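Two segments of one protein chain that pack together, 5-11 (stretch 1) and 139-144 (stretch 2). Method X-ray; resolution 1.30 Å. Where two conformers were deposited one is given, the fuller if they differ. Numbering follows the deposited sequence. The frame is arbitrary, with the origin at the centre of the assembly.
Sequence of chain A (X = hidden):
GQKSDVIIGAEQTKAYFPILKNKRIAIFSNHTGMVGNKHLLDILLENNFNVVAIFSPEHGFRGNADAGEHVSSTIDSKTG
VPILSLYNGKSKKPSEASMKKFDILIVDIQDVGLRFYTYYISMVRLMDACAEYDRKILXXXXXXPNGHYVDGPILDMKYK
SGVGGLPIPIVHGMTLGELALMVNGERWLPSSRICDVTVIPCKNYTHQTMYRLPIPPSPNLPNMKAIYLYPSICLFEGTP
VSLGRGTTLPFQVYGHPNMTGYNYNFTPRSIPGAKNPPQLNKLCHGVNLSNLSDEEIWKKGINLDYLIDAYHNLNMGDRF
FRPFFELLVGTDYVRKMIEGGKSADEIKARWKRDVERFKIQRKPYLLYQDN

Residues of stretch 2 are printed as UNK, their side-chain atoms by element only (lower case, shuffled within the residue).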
# COMPACT_ATOMS: atom_id res chain seq x y z
N ASP A 5 -13.77 -11.07 15.93
CA ASP A 5 -13.07 -10.83 14.69
C ASP A 5 -13.43 -9.51 14.06
O ASP A 5 -14.51 -8.97 14.27
CB ASP A 5 -13.39 -11.93 13.71
CG ASP A 5 -12.83 -13.27 14.15
OD1 ASP A 5 -12.00 -13.29 15.10
OD2 ASP A 5 -13.24 -14.27 13.54
N VAL A 6 -12.49 -8.99 13.29
CA VAL A 6 -12.74 -7.73 12.58
C VAL A 6 -13.96 -7.87 11.70
O VAL A 6 -14.10 -8.85 10.99
CB VAL A 6 -11.52 -7.31 11.73
CG1 VAL A 6 -11.90 -6.12 10.87
CG2 VAL A 6 -10.36 -6.95 12.63
N ILE A 7 -14.81 -6.86 11.72
CA ILE A 7 -15.93 -6.78 10.78
C ILE A 7 -15.61 -5.57 9.88
O ILE A 7 -15.62 -4.42 10.30
CB ILE A 7 -17.29 -6.58 11.49
CG1 ILE A 7 -17.55 -7.68 12.50
CG2 ILE A 7 -18.43 -6.46 10.49
CD1 ILE A 7 -18.79 -7.44 13.39
N ILE A 8 -15.31 -5.85 8.63
CA ILE A 8 -14.93 -4.78 7.71
C ILE A 8 -16.16 -3.93 7.36
O ILE A 8 -17.32 -4.33 7.57
CB ILE A 8 -14.27 -5.31 6.44
CG1 ILE A 8 -15.24 -6.17 5.62
CG2 ILE A 8 -12.94 -6.05 6.76
CD1 ILE A 8 -14.70 -6.55 4.23
N GLY A 9 -15.93 -2.73 6.85
CA GLY A 9 -17.00 -1.82 6.48
C GLY A 9 -18.01 -2.50 5.54
O GLY A 9 -19.20 -2.33 5.70
N ALA A 10 -17.51 -3.19 4.51
CA ALA A 10 -18.39 -3.74 3.46
C ALA A 10 -19.36 -4.78 4.00
O ALA A 10 -20.41 -5.00 3.39
CB ALA A 10 -17.59 -4.29 2.31
N GLU A 11 -19.06 -5.43 5.12
CA GLU A 11 -19.95 -6.41 5.73
C GLU A 11 -21.15 -5.77 6.40
O GLU A 11 -22.16 -6.44 6.65
CB GLU A 11 -19.20 -7.19 6.81
CG GLU A 11 -18.20 -8.16 6.29
CD GLU A 11 -17.47 -8.88 7.41
OE1 GLU A 11 -16.47 -8.35 7.91
OE2 GLU A 11 -17.94 -9.98 7.81
N UNK A 139 -16.27 5.38 1.85
CA UNK A 139 -15.17 4.44 2.03
C UNK A 139 -15.64 3.33 2.97
O UNK A 139 -16.06 3.58 4.12
c UNK A 139 -13.91 5.12 2.61
c UNK A 139 -13.48 6.27 1.67
c UNK A 139 -12.32 7.08 2.19
c UNK A 139 -12.80 4.04 2.86
N UNK A 140 -15.62 2.10 2.47
CA UNK A 140 -15.94 0.90 3.27
C UNK A 140 -14.61 0.44 3.82
O UNK A 140 -13.79 -0.14 3.07
c UNK A 140 -18.48 -0.77 0.86
c UNK A 140 -16.65 -0.13 2.39
c UNK A 140 -18.96 0.88 2.77
c UNK A 140 -17.94 0.36 1.75
N UNK A 141 -14.30 0.79 5.06
CA UNK A 141 -12.91 0.68 5.48
C UNK A 141 -12.49 -0.77 5.65
O UNK A 141 -13.33 -1.65 5.99
c UNK A 141 -11.35 2.20 6.83
o UNK A 141 -11.05 2.65 7.99
o UNK A 141 -10.70 2.41 5.80
c UNK A 141 -12.67 1.46 6.77
N UNK A 142 -11.22 -1.03 5.41
CA UNK A 142 -10.58 -2.31 5.69
C UNK A 142 -9.35 -2.04 6.54
O UNK A 142 -8.78 -0.96 6.49
c UNK A 142 -10.20 -3.06 4.42
n UNK A 142 -12.28 -4.65 1.65
c UNK A 142 -12.83 -5.83 1.53
c UNK A 142 -11.42 -3.52 3.62
n UNK A 142 -12.25 -6.92 2.03
c UNK A 142 -11.04 -4.33 2.39
n UNK A 142 -13.97 -5.94 0.87
N UNK A 143 -8.93 -3.04 7.30
CA UNK A 143 -7.74 -2.85 8.12
C UNK A 143 -6.48 -2.55 7.35
O UNK A 143 -6.36 -2.93 6.19
c UNK A 143 -7.59 -4.21 8.86
c UNK A 143 -8.97 -4.72 8.94
c UNK A 143 -9.57 -4.32 7.60
N UNK A 144 -5.56 -1.87 8.02
CA UNK A 144 -4.19 -1.76 7.55
C UNK A 144 -3.41 -2.87 8.23
O UNK A 144 -3.28 -2.83 9.46
c UNK A 144 -2.22 -0.16 7.47
c UNK A 144 -3.65 -0.37 7.91
o UNK A 144 -1.52 -1.11 7.08
n UNK A 144 -1.76 1.10 7.60
O HOH W 1 -14.86 -3.02 3.64

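Position 139 carries four side-chain carbons, forked at the first, with one arm two carbons long. It lies in the strand that leads into the contact, and its side chain stays out of reach of stretch 1. A fork at CB with unequal arms is isoleucine.

Position 140 also has four carbons, but here the fork comes at the second. Its CB points toward stretch 1 and lies 3.8 Å from Ala10 N, and one branch end packs against Ala10 CB. The residue is leucine. Leu140 CD1 meets Ala10 CB at 3.9 Å, an apolar contact in which a small methyl is matched to a branched end.

At position 141 there are two carbons, the second carrying two oxygens. The end of this side chain leads away from stretch 1, and what the position gives to the contact is backbone, its O taking a hydrogen bond from Gly9 N. A short carboxylate is aspartate. Gly9 N donates to Asp141 O at 2.9 Å, with a nearly straight angle of 164° at the hydrogen, while both carboxylate oxygens are hydrogen-bonded elsewhere in the structure.

Position 142 shows three carbons, a nitrogen, then a carbon bearing two more nitrogens. Although its CB points sideways, its end comes nearer stretch 1, where Ile8 CD1 sits over one face of the flat terminal group. That group is a guanidinium, and the residue is arginine. Ile8 CD1 is 3.3 Å from Arg142 NH1. A flat face can accept a methyl while polar edges bond in the plane, and here NE and NH2 are hydrogen-bonded elsewhere.

Position 143 has three carbons closing a ring onto the backbone nitrogen, and this ring packs against Val6 and Ile8; it is proline. Val6 CG1 touches Pro143 CG at 3.8 Å, and Ile8 CG2 touches Pro143 CD at 3.9 Å.

Position 144 has two carbons, the second carrying one oxygen and one nitrogen, a short carboxamide out of reach of stretch 1: asparagine.

The contact works by pinning one backbone hydrogen bond among small apolar contacts. The segments run roughly antiparallel, 154° apart. The rule to read here is that glycine belongs where the backbones come closest, 4.3 Å between Gly9 CA and Leu140 CA: an ideal CB on Gly9 would stand 2.6 Å from Asp141 N and 2.9 Å from Leu140 C, both clashes. A water extends the backbone link, accepting from Ala10 N at 2.8 Å and lying 3.1 Å from Asp141 O.

Stretch 2, residues 139-144: ILDRPN
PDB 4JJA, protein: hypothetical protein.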